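Local coordinates for serine protease inhibitor 1 (PDB 3VWC), which probably inhibits serine endopeptidases as a small beta-trefoil protein of the I66 inhibitor family, at residues W108-D113 and Q118-R123; G69-D74 and K82-T87; R123-A128 and P133-T138; W46-E49 and A54-L57; K60-A65 and A73-N78. One frame throughout, in Å; residues are numbered along the deposited sequence. Where two conformers were deposited one is given.

Contact 1. Residues W108-D113 and Q118-R123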
# COMPACT_ATOMS: atom_id res chain seq x y z
N TRP A 108 -1.62 4.29 4.27
CA TRP A 108 -0.26 3.82 3.99
C TRP A 108 0.68 5.03 4.04
O TRP A 108 0.41 6.07 3.38
CB TRP A 108 -0.19 3.18 2.63
CG TRP A 108 -0.91 1.87 2.42
CD1 TRP A 108 -1.83 1.26 3.25
CD2 TRP A 108 -0.79 1.07 1.28
NE1 TRP A 108 -2.25 0.09 2.69
CE2 TRP A 108 -1.67 -0.04 1.45
CE3 TRP A 108 -0.05 1.18 0.07
CZ2 TRP A 108 -1.81 -1.03 0.47
CZ3 TRP A 108 -0.18 0.17 -0.91
CH2 TRP A 108 -1.05 -0.93 -0.69
N VAL A 109 1.83 4.82 4.65
CA VAL A 109 2.87 5.86 4.72
C VAL A 109 4.27 5.23 4.55
O VAL A 109 4.64 4.23 5.22
CB VAL A 109 2.85 6.62 6.08
CG1 VAL A 109 3.98 7.64 6.15
CG2 VAL A 109 1.51 7.31 6.27
N VAL A 110 5.04 5.73 3.58
CA VAL A 110 6.46 5.34 3.46
C VAL A 110 7.25 6.56 3.96
O VAL A 110 7.16 7.64 3.36
CB VAL A 110 6.82 5.05 1.98
CG1 VAL A 110 8.38 4.90 1.80
CG2 VAL A 110 6.14 3.79 1.56
N PRO A 111 7.97 6.43 5.10
CA PRO A 111 8.72 7.61 5.57
C PRO A 111 9.72 8.13 4.54
O PRO A 111 10.29 7.37 3.74
CB PRO A 111 9.48 7.09 6.80
CG PRO A 111 8.75 5.84 7.24
CD PRO A 111 8.16 5.24 5.98
N ALA A 112 9.99 9.43 4.62
CA ALA A 112 10.82 10.05 3.56
C ALA A 112 12.21 9.51 3.56
O ALA A 112 12.87 9.43 2.50
CB ALA A 112 10.80 11.57 3.67
N ASP A 113 12.66 9.07 4.73
CA ASP A 113 14.01 8.49 4.87
C ASP A 113 14.01 6.94 4.77
O ASP A 113 14.97 6.29 5.25
CB ASP A 113 14.67 8.99 6.17
CG ASP A 113 14.05 8.38 7.41
OD1 ASP A 113 14.73 8.35 8.46
OD2 ASP A 113 12.87 8.04 7.36
N GLN A 118 12.53 -1.57 4.08
CA GLN A 118 11.87 -1.04 5.26
C GLN A 118 10.36 -1.24 5.10
O GLN A 118 9.83 -1.06 3.98
CB GLN A 118 12.21 0.44 5.43
CG GLN A 118 11.69 0.98 6.77
CD GLN A 118 12.21 2.36 7.09
OE1 GLN A 118 13.36 2.70 6.73
NE2 GLN A 118 11.44 3.13 7.82
N GLN A 119 9.67 -1.50 6.23
CA GLN A 119 8.21 -1.80 6.21
C GLN A 119 7.35 -0.55 5.99
O GLN A 119 7.62 0.51 6.57
CB GLN A 119 7.79 -2.49 7.50
CG GLN A 119 6.36 -3.02 7.42
CD GLN A 119 5.98 -3.92 8.57
OE1 GLN A 119 4.93 -4.58 8.52
NE2 GLN A 119 6.81 -3.99 9.57
N VAL A 120 6.31 -0.69 5.18
CA VAL A 120 5.32 0.37 5.01
C VAL A 120 4.53 0.54 6.31
O VAL A 120 4.24 -0.42 7.02
CB VAL A 120 4.40 -0.01 3.84
CG1 VAL A 120 3.27 1.02 3.68
CG2 VAL A 120 5.21 -0.08 2.54
N GLU A 121 4.28 1.80 6.65
CA GLU A 121 3.59 2.16 7.89
C GLU A 121 2.11 2.40 7.59
O GLU A 121 1.74 2.63 6.46
CB GLU A 121 4.24 3.39 8.55
CG GLU A 121 5.71 3.04 8.84
CD GLU A 121 6.48 4.10 9.60
OE1 GLU A 121 5.94 5.21 9.82
OE2 GLU A 121 7.65 3.81 9.93
N VAL A 122 1.29 2.35 8.64
CA VAL A 122 -0.12 2.73 8.55
C VAL A 122 -0.46 3.68 9.65
O VAL A 122 -0.41 3.34 10.82
CB VAL A 122 -1.04 1.50 8.60
CG1 VAL A 122 -2.49 1.90 8.37
CG2 VAL A 122 -0.61 0.43 7.57
N ARG A 123 -0.77 4.92 9.28
CA ARG A 123 -0.87 6.05 10.25
C ARG A 123 -1.97 7.00 9.81
O ARG A 123 -2.24 7.10 8.62
CB ARG A 123 0.41 6.92 10.18
CG ARG A 123 1.74 6.27 10.46
CD ARG A 123 2.74 7.41 10.68
NE ARG A 123 4.07 7.16 10.13
CZ ARG A 123 4.94 8.12 9.81
NH1 ARG A 123 4.62 9.40 9.98
NH2 ARG A 123 6.15 7.82 9.36
O HOH W 1 12.09 5.75 8.93
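Val109 and Glu121 form an antiparallel hydrogen-bonded pair, with Val109 N to Glu121 O and Glu121 N to Val109 O both at 2.8 Å. The two bonds differ in shape. Glu121 N lies in the carbonyl plane of Val109, whereas Val109 N sits 41° out of the carbonyl plane of Glu121. Trp108 and Val122 make the next, non-hydrogen-bonded pair, and Trp108 CA adds a CA-H...O contact of 3.4 Å to Glu121 O.

Val109 and Glu121 share one face of this two-stranded hairpin. Val109 CG1 stands over the centre of the Arg123 guanidinium, 3.8 Å from Arg123 CZ. The arginine chain bends at chi3 (-143°), which turns its head back along the strand toward Glu121. Arg123 NE and Arg123 NH2 then grip the carboxylate side-on, each 2.7 Å from Glu121 OE1. Pro111 crosses the glutamate at about a right angle, and its CG comes to 3.5 Å from Glu121 OE2.

Trp108 points to the other face, into the beta-trefoil core, where its ring meets Trp84 and Phe141 edge-to-face. Val120 lies beside it, with Val120 CG1 4.2 Å from Trp108 CB, and its CG2 touches Val110 CG2. Past the strands, a water accepts from Gln118 NE2 and donates to Asp113 OD2, while Gln118 OE1 is bonded to Glu115 N.

The hairpin is thus two-sided. Its inner face makes apolar contacts. On the outer face, two donors on one oxygen and a valine methyl over one face of the guanidinium should restrict the turning of the Arg123 head.

Contact 2. Residues G69-D74 and K82-T87; sequences GKLFAD and KKWIVT
The indole of Trp84 is the flat group here, and Leu71 CD1 approaches it obliquely at the six-membered ring. The methyl is 3.7 Å from Trp84 CZ2 and 3.9 Å from Trp84 CH2. Outside the two segments, Trp108 meets the same indole edge-to-face, and Trp84 NE1 gives its hydrogen to Val64 O. That bond ties the ring to strand 62-67 and should help fix its rotation. Leu71 has CG anti to its N (chi1 -176°), which brings CD1 to the tryptophan.

The two strands, 70-73 and 84-88, are not neighbours in the sheet, and no backbone bond joins 69-74 to 82-87. Their side chains meet across the interior of the beta-trefoil, where Leu71 also packs on Val64 and Val120, and Trp84 on Leu57 and Val99.

A second, polar touch lies at the ends of the segments. Lys82 reaches over with its chain extended beyond CG and crosses Asp74 at about a right angle. In the conformer given for Asp74, the salt bridge from Asp74 OD2 to Lys82 NZ is long and weak, at 3.3 Å. The carboxylate has firmer partners in the backbone N-H groups of Gly77 and Met79. On its way to the aspartate, the lysine chain touches Pro63.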
# COMPACT_ATOMS: atom_id res chain seq x y z
N GLY A 69 0.46 -0.32 13.64
CA GLY A 69 1.04 0.80 12.90
C GLY A 69 1.79 0.46 11.63
O GLY A 69 2.44 1.32 11.04
N LYS A 70 1.79 -0.82 11.27
CA LYS A 70 2.50 -1.29 10.09
C LYS A 70 1.63 -2.11 9.19
O LYS A 70 0.60 -2.69 9.58
CB LYS A 70 3.74 -2.12 10.52
CG LYS A 70 4.61 -1.39 11.55
CD LYS A 70 5.47 -0.30 10.92
CE LYS A 70 6.54 0.20 11.90
NZ LYS A 70 7.64 -0.79 12.08
N LEU A 71 2.09 -2.20 7.94
CA LEU A 71 1.32 -2.92 6.90
C LEU A 71 1.83 -4.33 6.65
O LEU A 71 3.03 -4.53 6.42
CB LEU A 71 1.37 -2.11 5.59
CG LEU A 71 0.53 -2.69 4.47
CD1 LEU A 71 -0.96 -2.65 4.80
CD2 LEU A 71 0.81 -1.88 3.18
N PHE A 72 0.94 -5.33 6.79
CA PHE A 72 1.35 -6.75 6.55
C PHE A 72 0.43 -7.45 5.58
O PHE A 72 -0.73 -7.05 5.46
CB PHE A 72 1.23 -7.56 7.84
CG PHE A 72 2.17 -7.11 8.95
CD1 PHE A 72 3.32 -7.86 9.19
CD2 PHE A 72 1.81 -6.13 9.86
CE1 PHE A 72 4.14 -7.52 10.29
CE2 PHE A 72 2.59 -5.78 10.99
CZ PHE A 72 3.76 -6.52 11.23
N ALA A 73 0.94 -8.49 4.94
CA ALA A 73 0.13 -9.50 4.30
C ALA A 73 -0.32 -10.56 5.32
O ALA A 73 0.48 -11.03 6.17
CB ALA A 73 0.85 -10.10 3.16
N ASP A 74 -1.62 -10.86 5.29
CA ASP A 74 -2.23 -11.82 6.25
C ASP A 74 -2.20 -13.20 5.62
O ASP A 74 -2.86 -13.47 4.61
CB ASP A 74 -3.66 -11.41 6.62
CG ASP A 74 -4.31 -12.31 7.69
OD1 ASP A 74 -3.62 -13.19 8.26
OD2 ASP A 74 -5.56 -12.16 7.87
N LYS A 82 -9.29 -5.44 6.73
CA LYS A 82 -8.74 -5.67 5.42
C LYS A 82 -9.29 -4.78 4.31
O LYS A 82 -8.91 -4.91 3.18
CB LYS A 82 -8.94 -7.14 5.00
CG LYS A 82 -8.31 -8.12 5.96
CD LYS A 82 -8.25 -9.51 5.34
CE LYS A 82 -7.75 -10.53 6.35
NZ LYS A 82 -8.21 -11.89 5.97
N LYS A 83 -10.21 -3.88 4.64
CA LYS A 83 -10.82 -3.03 3.61
C LYS A 83 -10.14 -1.66 3.57
O LYS A 83 -9.85 -1.07 4.59
CB LYS A 83 -12.32 -2.82 3.94
CG LYS A 83 -13.24 -3.97 3.55
CD LYS A 83 -14.70 -3.62 3.95
CE LYS A 83 -15.71 -4.67 3.49
NZ LYS A 83 -17.11 -4.14 3.35
N TRP A 84 -9.85 -1.21 2.35
CA TRP A 84 -9.13 0.07 2.08
C TRP A 84 -9.92 0.98 1.13
O TRP A 84 -10.57 0.49 0.18
CB TRP A 84 -7.77 -0.24 1.41
CG TRP A 84 -6.91 -1.13 2.28
CD1 TRP A 84 -6.88 -2.49 2.27
CD2 TRP A 84 -6.04 -0.72 3.35
NE1 TRP A 84 -6.01 -2.96 3.23
CE2 TRP A 84 -5.47 -1.89 3.91
CE3 TRP A 84 -5.66 0.54 3.86
CZ2 TRP A 84 -4.59 -1.86 4.99
CZ3 TRP A 84 -4.76 0.58 4.96
CH2 TRP A 84 -4.20 -0.64 5.48
N ILE A 85 -9.81 2.27 1.41
CA ILE A 85 -10.39 3.33 0.57
C ILE A 85 -9.23 3.83 -0.29
O ILE A 85 -8.17 4.29 0.23
CB ILE A 85 -10.97 4.45 1.46
CG1 ILE A 85 -12.06 3.90 2.41
CG2 ILE A 85 -11.51 5.65 0.59
CD1 ILE A 85 -13.24 3.24 1.75
N VAL A 86 -9.36 3.64 -1.59
CA VAL A 86 -8.31 3.95 -2.54
C VAL A 86 -8.77 5.15 -3.37
O VAL A 86 -9.77 5.05 -4.08
CB VAL A 86 -7.93 2.75 -3.40
CG1 VAL A 86 -6.79 3.11 -4.34
CG2 VAL A 86 -7.54 1.52 -2.50
N THR A 87 -8.08 6.28 -3.23
CA THR A 87 -8.64 7.51 -3.80
C THR A 87 -7.63 8.13 -4.76
O THR A 87 -6.49 8.44 -4.35
CB THR A 87 -8.90 8.52 -2.67
OG1 THR A 87 -9.77 7.93 -1.66
CG2 THR A 87 -9.66 9.73 -3.22

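Contact 3. Residues R123-A128 and P133-T138; sequences RPLIAA and PRYPAT
Ala127 sets its methyl over one face of the Tyr135 ring. Ala127 CB is 4.0 Å from the ring centroid and 17° off the normal, a CH-pi contact offset toward the CD1 and CE1 rim. The Tyr135 CB bond leads away from 123-128, but with CG beside the backbone N (chi1 -70°) the ring swings back under the alanine. From the other side of the ring plane Leu125 approaches obliquely, with Leu125 CD1 4.3 Å from Tyr135 CE1. The methyl of Ala127 also touches the Pro133 ring, CB to CB, at 3.9 Å. One small side chain therefore meets both a proline and an aromatic ring.

These segments are two arms of the long loop between strands 121-123 and 141-145, which projects from the surface of the beta-trefoil. Leu125 roots the loop on Thr98 and Val100 of strand 96-101 and on Val109. Polar bonds to the loop between strands 84-88 and 96-101 hold the second arm: Tyr135 N to His92 NE2, and Arg134 NH1 to Gln91 O.

Between the arms, Ala128 N donates to Arg134 O at 3.0 Å, tilted 24° from the carbonyl plane. Pro133 CA makes a CA-H...O contact with Ala128 O at 3.6 Å. Pro136 meets Ile126 by its CD, which is 3.4 Å from Ile126 O, and the ring brushes the isoleucine side chain. The Ile126 carbonyl also sits obliquely near the tyrosine, with Ile126 O 3.7 Å from Tyr135 CD1. Ile126 N bonds to the carboxylate of Glu139.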
# COMPACT_ATOMS: atom_id res chain seq x y z
N ARG A 123 -0.77 4.92 9.28
CA ARG A 123 -0.87 6.05 10.25
C ARG A 123 -1.97 7.00 9.81
O ARG A 123 -2.24 7.10 8.62
CB ARG A 123 0.41 6.92 10.18
CG ARG A 123 1.74 6.27 10.46
CD ARG A 123 2.74 7.41 10.68
NE ARG A 123 4.07 7.16 10.13
CZ ARG A 123 4.94 8.12 9.81
NH1 ARG A 123 4.62 9.40 9.98
NH2 ARG A 123 6.15 7.82 9.36
N PRO A 124 -2.46 7.86 10.71
CA PRO A 124 -3.35 8.92 10.21
C PRO A 124 -2.64 9.74 9.12
O PRO A 124 -1.51 10.17 9.33
CB PRO A 124 -3.58 9.82 11.43
CG PRO A 124 -3.18 9.03 12.61
CD PRO A 124 -2.23 7.94 12.17
N LEU A 125 -3.33 10.03 8.02
CA LEU A 125 -2.69 10.84 6.97
C LEU A 125 -2.76 12.31 7.30
O LEU A 125 -3.78 12.79 7.87
CB LEU A 125 -3.33 10.61 5.62
CG LEU A 125 -3.25 9.18 5.06
CD1 LEU A 125 -3.61 9.22 3.59
CD2 LEU A 125 -1.78 8.63 5.25
N ILE A 126 -1.72 13.02 6.90
CA ILE A 126 -1.72 14.48 6.99
C ILE A 126 -1.67 15.08 5.59
O ILE A 126 -1.26 14.42 4.63
CB ILE A 126 -0.56 15.02 7.84
CG1 ILE A 126 0.81 14.68 7.24
CG2 ILE A 126 -0.70 14.47 9.30
CD1 ILE A 126 1.98 15.31 8.02
N ALA A 127 -2.08 16.35 5.48
CA ALA A 127 -2.06 17.01 4.18
C ALA A 127 -2.07 18.50 4.44
O ALA A 127 -2.48 18.94 5.53
CB ALA A 127 -3.27 16.60 3.35
N ALA A 128 -1.47 19.25 3.52
CA ALA A 128 -1.55 20.73 3.56
C ALA A 128 -3.02 21.10 3.47
O ALA A 128 -3.81 20.51 2.70
CB ALA A 128 -0.80 21.35 2.38
N PRO A 133 -6.35 19.42 -1.15
CA PRO A 133 -5.25 19.13 -0.25
C PRO A 133 -4.02 18.63 -0.99
O PRO A 133 -4.14 17.97 -2.05
CB PRO A 133 -5.78 18.04 0.68
CG PRO A 133 -7.28 18.15 0.56
CD PRO A 133 -7.53 18.57 -0.87
N ARG A 134 -2.86 19.05 -0.54
CA ARG A 134 -1.65 18.51 -1.13
C ARG A 134 -0.95 17.58 -0.14
O ARG A 134 -0.65 17.96 0.99
CB ARG A 134 -0.73 19.63 -1.60
CG ARG A 134 -1.26 20.20 -2.94
CD ARG A 134 -0.20 20.87 -3.82
NE ARG A 134 0.79 19.96 -4.43
CZ ARG A 134 0.65 19.33 -5.60
NH1 ARG A 134 -0.49 19.43 -6.29
NH2 ARG A 134 1.65 18.56 -6.06
N TYR A 135 -0.81 16.33 -0.54
CA TYR A 135 -0.26 15.32 0.35
C TYR A 135 1.25 15.29 0.19
O TYR A 135 1.79 15.43 -0.91
CB TYR A 135 -0.84 13.98 -0.06
CG TYR A 135 -2.30 13.85 0.24
CD1 TYR A 135 -2.70 13.25 1.44
CD2 TYR A 135 -3.29 14.34 -0.63
CE1 TYR A 135 -4.07 13.08 1.72
CE2 TYR A 135 -4.63 14.21 -0.34
CZ TYR A 135 -5.01 13.65 0.87
OH TYR A 135 -6.34 13.49 1.18
N PRO A 136 1.96 15.00 1.28
CA PRO A 136 3.37 14.68 1.15
C PRO A 136 3.59 13.38 0.37
O PRO A 136 2.74 12.47 0.39
CB PRO A 136 3.83 14.51 2.61
CG PRO A 136 2.56 14.01 3.30
CD PRO A 136 1.43 14.78 2.65
N ALA A 137 4.75 13.25 -0.28
CA ALA A 137 5.01 12.08 -1.09
C ALA A 137 4.98 10.77 -0.30
O ALA A 137 4.76 9.67 -0.91
CB ALA A 137 6.40 12.21 -1.79
N THR A 138 5.25 10.89 1.01
CA THR A 138 5.22 9.76 1.93
C THR A 138 3.86 9.04 1.94
O THR A 138 3.77 7.88 2.36
CB THR A 138 5.48 10.26 3.33
OG1 THR A 138 4.49 11.26 3.58
CG2 THR A 138 6.91 10.85 3.41

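Contact 4. Residues W46-E49 and A54-L57; sequences WVVE and AYIL
Glu49 and Ile56 satisfy each other's backbone groups as an antiparallel hydrogen-bonded pair. Glu49 N donates to Ile56 O at 3.0 Å, almost straight at 173°. Ile56 N donates to Glu49 O at 2.8 Å. Glu49 O also takes a CA-H...O contact of 3.2 Å from Tyr55 CA. Val48 and Leu57 form the neighbouring non-hydrogen-bonded pair, so their backbone bonds go outward instead: Val48 to Gly5 and Leu57 to Val64. This hairpin of strands 46-51 and 54-59 is thereby joined to the strands beside it in the beta-trefoil.

The polar side-chain atoms of the buried Trp46 and Tyr55 find partners elsewhere. Trp46 NE1 bonds to Val18 O, and Tyr55 OH to Ile2 N. Glu49 is exposed, and its OE2 has a weak bond to a 2-methyl-2,4-pentanediol molecule, probably from the crystallisation liquor.

Val48 and Leu57 lie side by side and point the same way into the core. Val48 CG2 is 3.5 Å from Leu57 CD2 in the conformer given. The other branch, Val48 CG1, meets Tyr55 CD1 at 3.7 Å. Leu57 CB rests at the edge of the Trp46 indole, 4.0 Å from Trp46 CE3.

The core face is therefore apolar in contact but not without polar atoms. The bond from the indole N-H to Val18 O should help set how that ring is turned, while the bond to Ile2 N anchors the far end of the Tyr55 side chain.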
# COMPACT_ATOMS: atom_id res chain seq x y z
N TRP A 46 0.09 -6.39 -7.58
CA TRP A 46 -0.96 -6.46 -6.62
C TRP A 46 -2.26 -6.75 -7.34
O TRP A 46 -2.44 -6.34 -8.48
CB TRP A 46 -1.04 -5.09 -5.92
CG TRP A 46 0.09 -4.80 -4.95
CD1 TRP A 46 1.41 -4.63 -5.25
CD2 TRP A 46 -0.04 -4.63 -3.54
NE1 TRP A 46 2.11 -4.29 -4.10
CE2 TRP A 46 1.27 -4.37 -3.03
CE3 TRP A 46 -1.10 -4.79 -2.63
CZ2 TRP A 46 1.50 -4.12 -1.67
CZ3 TRP A 46 -0.88 -4.52 -1.27
CH2 TRP A 46 0.43 -4.21 -0.81
N VAL A 47 -3.17 -7.43 -6.66
CA VAL A 47 -4.53 -7.54 -7.16
C VAL A 47 -5.46 -6.68 -6.30
O VAL A 47 -5.47 -6.77 -5.05
CB VAL A 47 -4.98 -9.00 -7.18
CG1 VAL A 47 -6.47 -9.08 -7.60
CG2 VAL A 47 -4.11 -9.78 -8.11
N VAL A 48 -6.22 -5.84 -6.99
CA VAL A 48 -7.17 -4.93 -6.34
C VAL A 48 -8.60 -5.40 -6.63
O VAL A 48 -8.96 -5.56 -7.79
CB VAL A 48 -7.00 -3.51 -6.88
CG1 VAL A 48 -8.07 -2.61 -6.25
CG2 VAL A 48 -5.57 -2.97 -6.57
N GLU A 49 -9.33 -5.74 -5.57
CA GLU A 49 -10.68 -6.25 -5.69
C GLU A 49 -11.62 -5.29 -5.00
O GLU A 49 -11.37 -4.84 -3.89
CB GLU A 49 -10.82 -7.63 -5.03
CG GLU A 49 -9.91 -8.72 -5.60
CD GLU A 49 -10.62 -9.68 -6.54
OE1 GLU A 49 -11.79 -9.43 -6.89
OE2 GLU A 49 -9.95 -10.59 -7.06
N ALA A 54 -15.50 -0.50 -0.78
CA ALA A 54 -14.07 -0.33 -0.49
C ALA A 54 -13.31 -1.39 -1.28
O ALA A 54 -13.88 -2.03 -2.17
CB ALA A 54 -13.81 -0.48 1.02
N TYR A 55 -12.04 -1.58 -0.98
CA TYR A 55 -11.20 -2.50 -1.75
C TYR A 55 -10.41 -3.40 -0.84
O TYR A 55 -10.09 -3.04 0.31
CB TYR A 55 -10.24 -1.74 -2.68
CG TYR A 55 -10.99 -0.90 -3.69
CD1 TYR A 55 -11.34 -1.43 -4.93
CD2 TYR A 55 -11.34 0.41 -3.38
CE1 TYR A 55 -12.13 -0.67 -5.84
CE2 TYR A 55 -12.14 1.16 -4.26
CZ TYR A 55 -12.49 0.64 -5.49
OH TYR A 55 -13.23 1.41 -6.37
N ILE A 56 -10.19 -4.62 -1.33
CA ILE A 56 -9.23 -5.53 -0.71
C ILE A 56 -8.02 -5.63 -1.62
O ILE A 56 -8.14 -5.67 -2.83
CB ILE A 56 -9.82 -6.95 -0.49
CG1 ILE A 56 -11.11 -6.88 0.29
CG2 ILE A 56 -8.78 -7.83 0.22
CD1 ILE A 56 -11.84 -8.20 0.35
N LEU A 57 -6.81 -5.56 -1.03
CA LEU A 57 -5.60 -5.44 -1.83
C LEU A 57 -4.67 -6.62 -1.55
O LEU A 57 -4.26 -6.82 -0.40
CB LEU A 57 -4.88 -4.10 -1.48
CG LEU A 57 -5.80 -2.87 -1.65
CD1 LEU A 57 -5.21 -1.62 -0.97
CD2 LEU A 57 -5.98 -2.60 -3.10

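Contact 5. Residues K60-A65 and A73-N78; sequences KGAPVA and ADLLGN
Pro63 and Asp74 are paired from one side only. Asp74 N donates to Pro63 O at 2.9 Å, nearly straight at 170°, but the return bond cannot form, because the proline nitrogen has no hydrogen. Pro63 CD lies 3.7 Å from Asp74 O in its place. One step earlier in the second segment, Val64 and Ala73 form an antiparallel non-hydrogen-bonded pair, with Val64 CA 4.3 Å from Ala73 CA.

Ala62 is at the centre of the side-chain contact. Its methyl touches three things: Ala62 CB is 3.4 Å from Asp74 O, 3.8 Å from Ala73 CB and 3.9 Å from Leu75 CD1. The Leu75 CB bond leads away from strand 62-67, yet the end of its side chain curls back to reach the alanine. Val64 keeps CG1 beside its own N (chi1 -52°), and that branch lies against Ala73.

After Ala73 the chain leaves the sheet in a turn closed by the aspartate. In the conformer given, the bond from Gly77 N to Asp74 OD1 makes an Asx motif, with the donor 40° above the carboxylate plane. The bond from Leu76 N to the same oxygen is weak. At the backbone angles of Gly77 a CB would press on the carbonyl O of Leu76, which by itself calls for glycine.

This is where the hairpin of strands 62-67 and 70-73 in the beta-trefoil opens out. Both oxygens of the buried carboxylate take backbone N-H groups of the turn, OD1 from Gly77 and OD2 from Met79, and a proline opposite Asp74 stops the reciprocal backbone bond.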
# COMPACT_ATOMS: atom_id res chain seq x y z
N LYS A 60 1.27 -10.89 -3.43
CA LYS A 60 1.60 -12.31 -3.55
C LYS A 60 0.50 -13.21 -2.98
O LYS A 60 0.75 -14.22 -2.31
CB LYS A 60 2.97 -12.59 -2.93
CG LYS A 60 4.06 -11.93 -3.75
CD LYS A 60 5.46 -12.21 -3.22
CE LYS A 60 6.53 -11.55 -4.08
NZ LYS A 60 7.94 -11.93 -3.65
N GLY A 61 -0.75 -12.82 -3.23
CA GLY A 61 -1.88 -13.71 -3.03
C GLY A 61 -2.52 -13.54 -1.67
O GLY A 61 -3.45 -14.26 -1.33
N ALA A 62 -1.93 -12.70 -0.82
CA ALA A 62 -2.47 -12.48 0.51
C ALA A 62 -3.01 -11.06 0.68
O ALA A 62 -2.33 -10.08 0.28
CB ALA A 62 -1.42 -12.76 1.59
N PRO A 63 -4.13 -10.92 1.41
CA PRO A 63 -4.71 -9.57 1.53
C PRO A 63 -3.91 -8.82 2.58
O PRO A 63 -3.43 -9.43 3.54
CB PRO A 63 -6.15 -9.84 2.01
CG PRO A 63 -6.06 -11.16 2.77
CD PRO A 63 -5.03 -11.96 1.96
N VAL A 64 -3.78 -7.50 2.45
CA VAL A 64 -3.02 -6.73 3.43
C VAL A 64 -3.89 -6.02 4.45
O VAL A 64 -5.08 -5.70 4.19
CB VAL A 64 -2.02 -5.76 2.74
CG1 VAL A 64 -1.14 -6.45 1.75
CG2 VAL A 64 -2.73 -4.65 1.92
N ALA A 65 -3.34 -5.80 5.64
CA ALA A 65 -4.06 -5.31 6.76
C ALA A 65 -3.06 -4.65 7.71
O ALA A 65 -1.86 -5.00 7.69
CB ALA A 65 -4.78 -6.51 7.45
N ALA A 73 0.94 -8.49 4.94
CA ALA A 73 0.13 -9.50 4.30
C ALA A 73 -0.32 -10.56 5.32
O ALA A 73 0.48 -11.03 6.17
CB ALA A 73 0.85 -10.10 3.16
N ASP A 74 -1.62 -10.86 5.29
CA ASP A 74 -2.23 -11.82 6.25
C ASP A 74 -2.20 -13.20 5.62
O ASP A 74 -2.86 -13.47 4.61
CB ASP A 74 -3.66 -11.41 6.62
CG ASP A 74 -4.31 -12.31 7.69
OD1 ASP A 74 -3.62 -13.19 8.26
OD2 ASP A 74 -5.56 -12.16 7.87
N LEU A 75 -1.32 -14.04 6.15
CA LEU A 75 -1.18 -15.39 5.67
C LEU A 75 -2.11 -16.33 6.43
O LEU A 75 -2.45 -17.37 5.91
CB LEU A 75 0.30 -15.85 5.73
CG LEU A 75 1.13 -15.50 4.48
CD1 LEU A 75 1.14 -14.00 4.22
CD2 LEU A 75 2.57 -16.01 4.60
N LEU A 76 -2.39 -16.04 7.71
CA LEU A 76 -3.15 -16.98 8.57
C LEU A 76 -4.66 -16.84 8.41
O LEU A 76 -5.40 -17.85 8.53
CB LEU A 76 -2.77 -16.81 10.06
CG LEU A 76 -3.48 -17.74 11.06
CD1 LEU A 76 -3.10 -19.20 10.79
CD2 LEU A 76 -3.22 -17.35 12.51
N GLY A 77 -5.11 -15.59 8.24
CA GLY A 77 -6.51 -15.27 7.95
C GLY A 77 -7.19 -14.57 9.09
O GLY A 77 -8.37 -14.26 9.03
N ASN A 78 -6.49 -14.42 10.21
CA ASN A 78 -7.14 -13.86 11.39
C ASN A 78 -6.97 -12.34 11.58
O ASN A 78 -7.29 -11.82 12.65
CB ASN A 78 -6.67 -14.63 12.65
CG ASN A 78 -5.17 -14.53 12.87
OD1 ASN A 78 -4.42 -14.06 12.00
ND2 ASN A 78 -4.71 -14.96 14.06

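In the fold
Contacts 4, 5 and 2 follow one another through neighbouring or nearby strands. A probable hydrogen bond from Val64 N to Leu57 O, 3.0 Å, joins contact 4 to contact 5. Another, from Ala65 N to Phe72 O, 2.9 Å, joins contact 5 to contact 2. Contacts 5 and 2 also share Ala73 and Asp74. Val120 O to Leu71 N and Val122 N to Gly69 O, both 2.9 Å and probable hydrogen bonds, link contact 1 to segment 69-74. Contacts 1 and 4 have centres about 19 Å apart, yet Trp108 CH2 reaches Trp46 CH2 at 3.6 Å through the core. Contact 3 is the outlier. It shares Arg123 with contact 1, but its centre is about 26 Å from that of contact 5.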